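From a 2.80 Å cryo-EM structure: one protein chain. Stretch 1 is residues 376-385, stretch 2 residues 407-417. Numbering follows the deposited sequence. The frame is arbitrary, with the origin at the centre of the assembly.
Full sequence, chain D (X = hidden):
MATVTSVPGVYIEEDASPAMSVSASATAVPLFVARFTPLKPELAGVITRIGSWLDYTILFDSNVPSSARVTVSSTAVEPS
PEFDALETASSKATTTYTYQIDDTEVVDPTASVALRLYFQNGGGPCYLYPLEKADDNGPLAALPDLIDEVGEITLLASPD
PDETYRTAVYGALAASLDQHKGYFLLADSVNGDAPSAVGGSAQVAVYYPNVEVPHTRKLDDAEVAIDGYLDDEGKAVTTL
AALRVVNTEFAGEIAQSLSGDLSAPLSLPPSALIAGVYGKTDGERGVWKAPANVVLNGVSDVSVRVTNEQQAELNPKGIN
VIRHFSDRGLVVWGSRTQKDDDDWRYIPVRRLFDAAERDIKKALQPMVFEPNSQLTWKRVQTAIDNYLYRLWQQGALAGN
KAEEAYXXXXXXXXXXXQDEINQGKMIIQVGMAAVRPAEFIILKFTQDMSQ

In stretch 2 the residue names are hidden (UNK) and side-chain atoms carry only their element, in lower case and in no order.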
ATOM      1  N   THR D 376     -25.182  -0.046  37.794  1.00 63.49           N
ATOM      2  CA  THR D 376     -25.194   1.240  38.480  1.00 63.49           C
ATOM      3  C   THR D 376     -24.110   1.310  39.547  1.00 63.49           C
ATOM      4  O   THR D 376     -23.503   2.368  39.739  1.00 63.49           O
ATOM      5  CB  THR D 376     -26.578   1.483  39.090  1.00 63.49           C
ATOM      6  OG1 THR D 376     -27.569   1.387  38.061  1.00 63.49           O
ATOM      7  CG2 THR D 376     -26.684   2.860  39.711  1.00 63.49           C
ATOM      8  N   TRP D 377     -23.819   0.185  40.203  1.00 63.97           N
ATOM      9  CA  TRP D 377     -22.823   0.155  41.270  1.00 63.97           C
ATOM     10  C   TRP D 377     -21.422   0.406  40.735  1.00 63.97           C
ATOM     11  O   TRP D 377     -20.573   0.937  41.455  1.00 63.97           O
ATOM     12  CB  TRP D 377     -22.861  -1.199  41.976  1.00 63.97           C
ATOM     13  CG  TRP D 377     -24.168  -1.523  42.601  1.00 63.97           C
ATOM     14  CD1 TRP D 377     -25.179  -0.661  42.893  1.00 63.97           C
ATOM     15  CD2 TRP D 377     -24.641  -2.825  42.939  1.00 63.97           C
ATOM     16  NE1 TRP D 377     -26.239  -1.341  43.428  1.00 63.97           N
ATOM     17  CE2 TRP D 377     -25.935  -2.674  43.462  1.00 63.97           C
ATOM     18  CE3 TRP D 377     -24.087  -4.107  42.865  1.00 63.97           C
ATOM     19  CZ2 TRP D 377     -26.683  -3.751  43.908  1.00 63.97           C
ATOM     20  CZ3 TRP D 377     -24.835  -5.173  43.308  1.00 63.97           C
ATOM     21  CH2 TRP D 377     -26.116  -4.990  43.823  1.00 63.97           C
ATOM     22  N   LYS D 378     -21.164   0.032  39.482  1.00 61.73           N
ATOM     23  CA  LYS D 378     -19.885   0.327  38.858  1.00 61.73           C
ATOM     24  C   LYS D 378     -19.822   1.756  38.338  1.00 61.73           C
ATOM     25  O   LYS D 378     -18.735   2.332  38.256  1.00 61.73           O
ATOM     26  CB  LYS D 378     -19.613  -0.652  37.718  1.00 61.73           C
ATOM     27  CG  LYS D 378     -19.616  -2.138  38.079  1.00 61.73           C
ATOM     28  CD  LYS D 378     -18.408  -2.595  38.888  1.00 61.73           C
ATOM     29  CE  LYS D 378     -18.740  -2.801  40.360  1.00 61.73           C
ATOM     30  NZ  LYS D 378     -17.599  -3.361  41.125  1.00 61.73           N
ATOM     31  N   ARG D 379     -20.967   2.337  37.969  1.00 65.21           N
ATOM     32  CA  ARG D 379     -20.990   3.743  37.582  1.00 65.21           C
ATOM     33  C   ARG D 379     -20.783   4.650  38.780  1.00 65.21           C
ATOM     34  O   ARG D 379     -20.268   5.763  38.635  1.00 65.21           O
ATOM     35  CB  ARG D 379     -22.307   4.086  36.893  1.00 65.21           C
ATOM     36  CG  ARG D 379     -22.489   3.447  35.535  1.00 65.21           C
ATOM     37  CD  ARG D 379     -23.861   3.754  34.956  1.00 65.21           C
ATOM     38  NE  ARG D 379     -24.021   5.162  34.615  1.00 65.21           N
ATOM     39  CZ  ARG D 379     -24.821   6.004  35.260  1.00 65.21           C
ATOM     40  NH1 ARG D 379     -25.540   5.583  36.291  1.00 65.21           N
ATOM     41  NH2 ARG D 379     -24.903   7.270  34.877  1.00 65.21           N
ATOM     42  N   VAL D 380     -21.185   4.196  39.964  1.00 63.76           N
ATOM     43  CA  VAL D 380     -20.985   4.968  41.182  1.00 63.76           C
ATOM     44  C   VAL D 380     -19.559   4.797  41.697  1.00 63.76           C
ATOM     45  O   VAL D 380     -18.949   5.749  42.195  1.00 63.76           O
ATOM     46  CB  VAL D 380     -22.048   4.552  42.216  1.00 63.76           C
ATOM     47  CG1 VAL D 380     -21.799   5.183  43.535  1.00 63.76           C
ATOM     48  CG2 VAL D 380     -23.419   4.971  41.740  1.00 63.76           C
ATOM     49  N   GLN D 381     -18.995   3.596  41.543  1.00 63.16           N
ATOM     50  CA  GLN D 381     -17.625   3.337  41.979  1.00 63.16           C
ATOM     51  C   GLN D 381     -16.615   4.125  41.155  1.00 63.16           C
ATOM     52  O   GLN D 381     -15.616   4.613  41.693  1.00 63.16           O
ATOM     53  CB  GLN D 381     -17.328   1.842  41.889  1.00 63.16           C
ATOM     54  CG  GLN D 381     -15.955   1.450  42.380  1.00 63.16           C
ATOM     55  CD  GLN D 381     -15.702  -0.030  42.286  1.00 63.16           C
ATOM     56  OE1 GLN D 381     -16.546  -0.782  41.812  1.00 63.16           O
ATOM     57  NE2 GLN D 381     -14.533  -0.459  42.732  1.00 63.16           N
ATOM     58  N   THR D 382     -16.870   4.287  39.859  1.00 64.63           N
ATOM     59  CA  THR D 382     -15.945   5.015  38.999  1.00 64.63           C
ATOM     60  C   THR D 382     -16.026   6.517  39.248  1.00 64.63           C
ATOM     61  O   THR D 382     -15.012   7.220  39.183  1.00 64.63           O
ATOM     62  CB  THR D 382     -16.243   4.681  37.540  1.00 64.63           C
ATOM     63  OG1 THR D 382     -16.193   3.262  37.365  1.00 64.63           O
ATOM     64  CG2 THR D 382     -15.232   5.302  36.604  1.00 64.63           C
ATOM     65  N   ALA D 383     -17.223   7.019  39.564  1.00 64.76           N
ATOM     66  CA  ALA D 383     -17.384   8.441  39.846  1.00 64.76           C
ATOM     67  C   ALA D 383     -16.698   8.843  41.143  1.00 64.76           C
ATOM     68  O   ALA D 383     -16.277   9.996  41.285  1.00 64.76           O
ATOM     69  CB  ALA D 383     -18.866   8.799  39.902  1.00 64.76           C
ATOM     70  N   ILE D 384     -16.571   7.920  42.092  1.00 65.02           N
ATOM     71  CA  ILE D 384     -15.814   8.200  43.305  1.00 65.02           C
ATOM     72  C   ILE D 384     -14.327   7.998  43.054  1.00 65.02           C
ATOM     73  O   ILE D 384     -13.494   8.765  43.548  1.00 65.02           O
ATOM     74  CB  ILE D 384     -16.330   7.322  44.460  1.00 65.02           C
ATOM     75  CG1 ILE D 384     -17.805   7.602  44.715  1.00 65.02           C
ATOM     76  CG2 ILE D 384     -15.579   7.600  45.738  1.00 65.02           C
ATOM     77  CD1 ILE D 384     -18.441   6.633  45.669  1.00 65.02           C
ATOM     78  N   ASP D 385     -13.976   6.991  42.250  1.00 68.67           N
ATOM     79  CA  ASP D 385     -12.576   6.709  41.952  1.00 68.67           C
ATOM     80  C   ASP D 385     -11.946   7.794  41.089  1.00 68.67           C
ATOM     81  O   ASP D 385     -10.745   8.054  41.207  1.00 68.67           O
ATOM     82  CB  ASP D 385     -12.460   5.354  41.260  1.00 68.67           C
ATOM     83  CG  ASP D 385     -11.028   4.912  41.070  1.00 68.67           C
ATOM     84  OD1 ASP D 385     -10.411   4.460  42.054  1.00 68.67           O
ATOM     85  OD2 ASP D 385     -10.516   5.021  39.937  1.00 68.67           O
ATOM     86  N   UNK D 407      -9.251   3.739  48.546  1.00 66.65           N
ATOM     87  CA  UNK D 407      -9.907   2.570  47.979  1.00 66.65           C
ATOM     88  C   UNK D 407     -11.404   2.835  47.925  1.00 66.65           C
ATOM     89  O   UNK D 407     -11.948   3.548  48.771  1.00 66.65           O
ATOM     90  c   UNK D 407      -9.957   1.798  52.506  1.00 66.65           C
ATOM     91  c   UNK D 407     -11.907   0.670  51.734  1.00 66.65           C
ATOM     92  c   UNK D 407     -11.183   1.225  52.759  1.00 66.65           C
ATOM     93  c   UNK D 407      -9.457   1.815  51.222  1.00 66.65           C
ATOM     94  c   UNK D 407      -9.621   1.285  48.776  1.00 66.65           C
ATOM     95  c   UNK D 407     -11.402   0.682  50.455  1.00 66.65           C
ATOM     96  c   UNK D 407     -10.180   1.277  50.177  1.00 66.65           C
ATOM     97  N   UNK D 408     -12.066   2.263  46.923  1.00 65.68           N
ATOM     98  CA  UNK D 408     -13.521   2.288  46.812  1.00 65.68           C
ATOM     99  C   UNK D 408     -13.993   0.852  46.635  1.00 65.68           C
ATOM    100  O   UNK D 408     -13.468   0.127  45.786  1.00 65.68           O
ATOM    101  c   UNK D 408     -14.005   3.159  45.633  1.00 65.68           C
ATOM    102  c   UNK D 408     -15.520   3.224  45.612  1.00 65.68           C
ATOM    103  c   UNK D 408     -13.418   4.551  45.689  1.00 65.68           C
ATOM    104  N   UNK D 409     -14.974   0.438  47.438  1.00 70.98           N
ATOM    105  CA  UNK D 409     -15.479  -0.928  47.408  1.00 70.98           C
ATOM    106  C   UNK D 409     -16.997  -0.927  47.337  1.00 70.98           C
ATOM    107  O   UNK D 409     -17.661  -0.243  48.117  1.00 70.98           O
ATOM    108  c   UNK D 409     -15.029  -1.709  48.642  1.00 70.98           C
ATOM    109  c   UNK D 409     -11.073  -3.168  51.198  1.00 70.98           C
ATOM    110  n   UNK D 409     -11.704  -2.729  50.116  1.00 70.98           N
ATOM    111  c   UNK D 409     -13.542  -1.942  48.710  1.00 70.98           C
ATOM    112  n   UNK D 409      -9.750  -3.240  51.212  1.00 70.98           N
ATOM    113  n   UNK D 409     -11.763  -3.529  52.269  1.00 70.98           N
ATOM    114  c   UNK D 409     -13.152  -2.611  50.004  1.00 70.98           C
ATOM    115  N   UNK D 410     -17.536  -1.708  46.404  1.00 69.46           N
ATOM    116  CA  UNK D 410     -18.975  -1.909  46.282  1.00 69.46           C
ATOM    117  C   UNK D 410     -19.192  -3.264  45.618  1.00 69.46           C
ATOM    118  O   UNK D 410     -18.374  -3.717  44.812  1.00 69.46           O
ATOM    119  c   UNK D 410     -21.161  -0.779  45.625  1.00 69.46           C
ATOM    120  c   UNK D 410     -19.640  -0.738  45.511  1.00 69.46           C
ATOM    121  c   UNK D 410     -19.193  -0.683  44.061  1.00 69.46           C
ATOM    122  N   UNK D 411     -20.262  -3.944  46.016  1.00 71.62           N
ATOM    123  CA  UNK D 411     -20.575  -5.236  45.439  1.00 71.62           C
ATOM    124  C   UNK D 411     -21.799  -5.812  46.114  1.00 71.62           C
ATOM    125  O   UNK D 411     -22.469  -5.135  46.892  1.00 71.62           O
ATOM    126  N   UNK D 412     -22.089  -7.078  45.824  1.00 73.14           N
ATOM    127  CA  UNK D 412     -23.194  -7.733  46.511  1.00 73.14           C
ATOM    128  C   UNK D 412     -22.728  -8.691  47.593  1.00 73.14           C
ATOM    129  O   UNK D 412     -23.324  -8.722  48.670  1.00 73.14           O
ATOM    130  c   UNK D 412     -24.091  -8.478  45.517  1.00 73.14           C
ATOM    131  n   UNK D 412     -26.995 -11.387  43.647  1.00 73.14           N
ATOM    132  c   UNK D 412     -25.936 -10.861  44.549  1.00 73.14           C
ATOM    133  c   UNK D 412     -26.353  -9.533  45.133  1.00 73.14           C
ATOM    134  c   UNK D 412     -25.361  -9.025  46.154  1.00 73.14           C
ATOM    135  N   UNK D 413     -21.676  -9.467  47.345  1.00 73.24           N
ATOM    136  CA  UNK D 413     -21.065 -10.208  48.436  1.00 73.24           C
ATOM    137  C   UNK D 413     -20.267  -9.305  49.352  1.00 73.24           C
ATOM    138  O   UNK D 413     -20.156  -9.561  50.551  1.00 73.24           O
ATOM    139  N   UNK D 414     -19.713  -8.233  48.801  1.00 73.99           N
ATOM    140  CA  UNK D 414     -18.920  -7.261  49.540  1.00 73.99           C
ATOM    141  C   UNK D 414     -19.812  -6.057  49.804  1.00 73.99           C
ATOM    142  O   UNK D 414     -20.522  -5.602  48.904  1.00 73.99           O
ATOM    143  c   UNK D 414     -16.767  -5.966  49.617  1.00 73.99           C
ATOM    144  c   UNK D 414     -16.830  -8.040  48.312  1.00 73.99           C
ATOM    145  c   UNK D 414     -17.041  -8.441  46.856  1.00 73.99           C
ATOM    146  c   UNK D 414     -17.657  -6.835  48.763  1.00 73.99           C
ATOM    147  N   UNK D 415     -19.802  -5.567  51.044  1.00 72.02           N
ATOM    148  CA  UNK D 415     -20.442  -4.343  51.562  1.00 72.02           C
ATOM    149  C   UNK D 415     -21.968  -4.386  51.591  1.00 72.02           C
ATOM    150  O   UNK D 415     -22.566  -3.461  52.142  1.00 72.02           O
ATOM    151  o   UNK D 415     -20.586  -3.089  49.481  1.00 72.02           O
ATOM    152  c   UNK D 415     -20.054  -3.056  50.807  1.00 72.02           C
ATOM    153  c   UNK D 415     -18.556  -2.901  50.722  1.00 72.02           C
ATOM    154  N   UNK D 416     -22.620  -5.411  51.048  1.00 73.33           N
ATOM    155  CA  UNK D 416     -24.074  -5.483  51.079  1.00 73.33           C
ATOM    156  C   UNK D 416     -24.533  -6.911  51.310  1.00 73.33           C
ATOM    157  O   UNK D 416     -23.736  -7.851  51.326  1.00 73.33           O
ATOM    158  c   UNK D 416     -24.829  -3.447  49.717  1.00 73.33           C
ATOM    159  c   UNK D 416     -24.725  -4.951  49.797  1.00 73.33           C
ATOM    160  s   UNK D 416     -25.883  -2.895  48.370  1.00 73.33           S
ATOM    161  c   UNK D 416     -24.759  -2.867  46.994  1.00 73.33           C
ATOM    162  N   UNK D 417     -25.832  -7.048  51.543  1.00 76.76           N
ATOM    163  CA  UNK D 417     -26.540  -8.315  51.526  1.00 76.76           C
ATOM    164  C   UNK D 417     -27.751  -8.157  50.621  1.00 76.76           C
ATOM    165  O   UNK D 417     -28.183  -7.040  50.338  1.00 76.76           O
ATOM    166  c   UNK D 417     -26.991  -8.756  52.926  1.00 76.76           C
ATOM    167  o   UNK D 417     -27.863  -7.766  53.484  1.00 76.76           O
ATOM    168  c   UNK D 417     -25.802  -8.972  53.850  1.00 76.76           C
TER

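Position 407 has seven side-chain carbons: one carbon, then a ring of six. The ring carries no oxygen. CA-to-CB points away from the helix, and the ring touches nothing on it. This is Phe407.

Position 408 has three carbons, one carrying the other two. The side chain points toward the helix and packs on Gln381, Ile384 and Asp385. A fork at the first carbon with no further atoms is valine, Val408. Its CG2 lies 3.7 Å from Ile384 CG2, and its CG1 3.7 Å from Gln381 CG.

Position 409 has three carbons, a nitrogen, then a carbon carrying two more nitrogens. CA-to-CB points away from the helix, while at 408 it points toward it. The side chain makes no contact with the helix. The guanidinium group marks Arg409.

Position 410 again has three carbons, forked at the first. It points toward the helix, between Trp377 and Gln381. This is Val410. Its CG1 is 3.4 Å from Trp377 O and 3.5 Å from Gln381 OE1; its CG2 is 4.0 Å from Trp377 CB.

Position 411 has no side-chain atoms. Its backbone C is 4.2 Å from Trp377 CZ3. With no side chain, it is Gly411.

Position 412 has four carbons in a row ending in nitrogen. Its CB is 4.0 Å from Trp377 CZ3, but the chain end leads away. This is Lys412.

Position 413 has no side-chain atoms and lies out of reach of the helix. It is Gly413.

Position 414 has four carbons, forked at the first, with one arm two carbons long. It does not reach the helix. This is Ile414.

Position 415 has one carbon carrying an oxygen and a carbon. It is out of reach of the helix. It is Thr415. Its OG1 donates a hydrogen bond to Ile414 O at 2.6 Å.

Position 416 has two carbons, a sulfur and a last carbon, unbranched. That last carbon sits over one face of the Trp377 ring. The sulfur identifies Met416. Its CE is 3.7 Å from Trp377 CE2. The same CE makes a CH-pi contact, 3.8 Å from the centroid of the six-membered ring of Trp377.

Position 417 has one carbon carrying an oxygen and a carbon, out of reach of the helix. It is Thr417, at the N-cap position right before a helix.

The strand runs nearly antiparallel to the helix, at 167°. Val408 and Val410 face Gln381 and Trp377, one helix turn apart. Lys378 NZ donates a hydrogen bond to Gln381 OE1 at 2.9 Å, linking two helix side chains beside Val410. Beyond the strand, the chain brings Met416 back to Trp377. The contact is mainly apolar packing.

Stretch 2 (407-417) FVRVGKGITMT
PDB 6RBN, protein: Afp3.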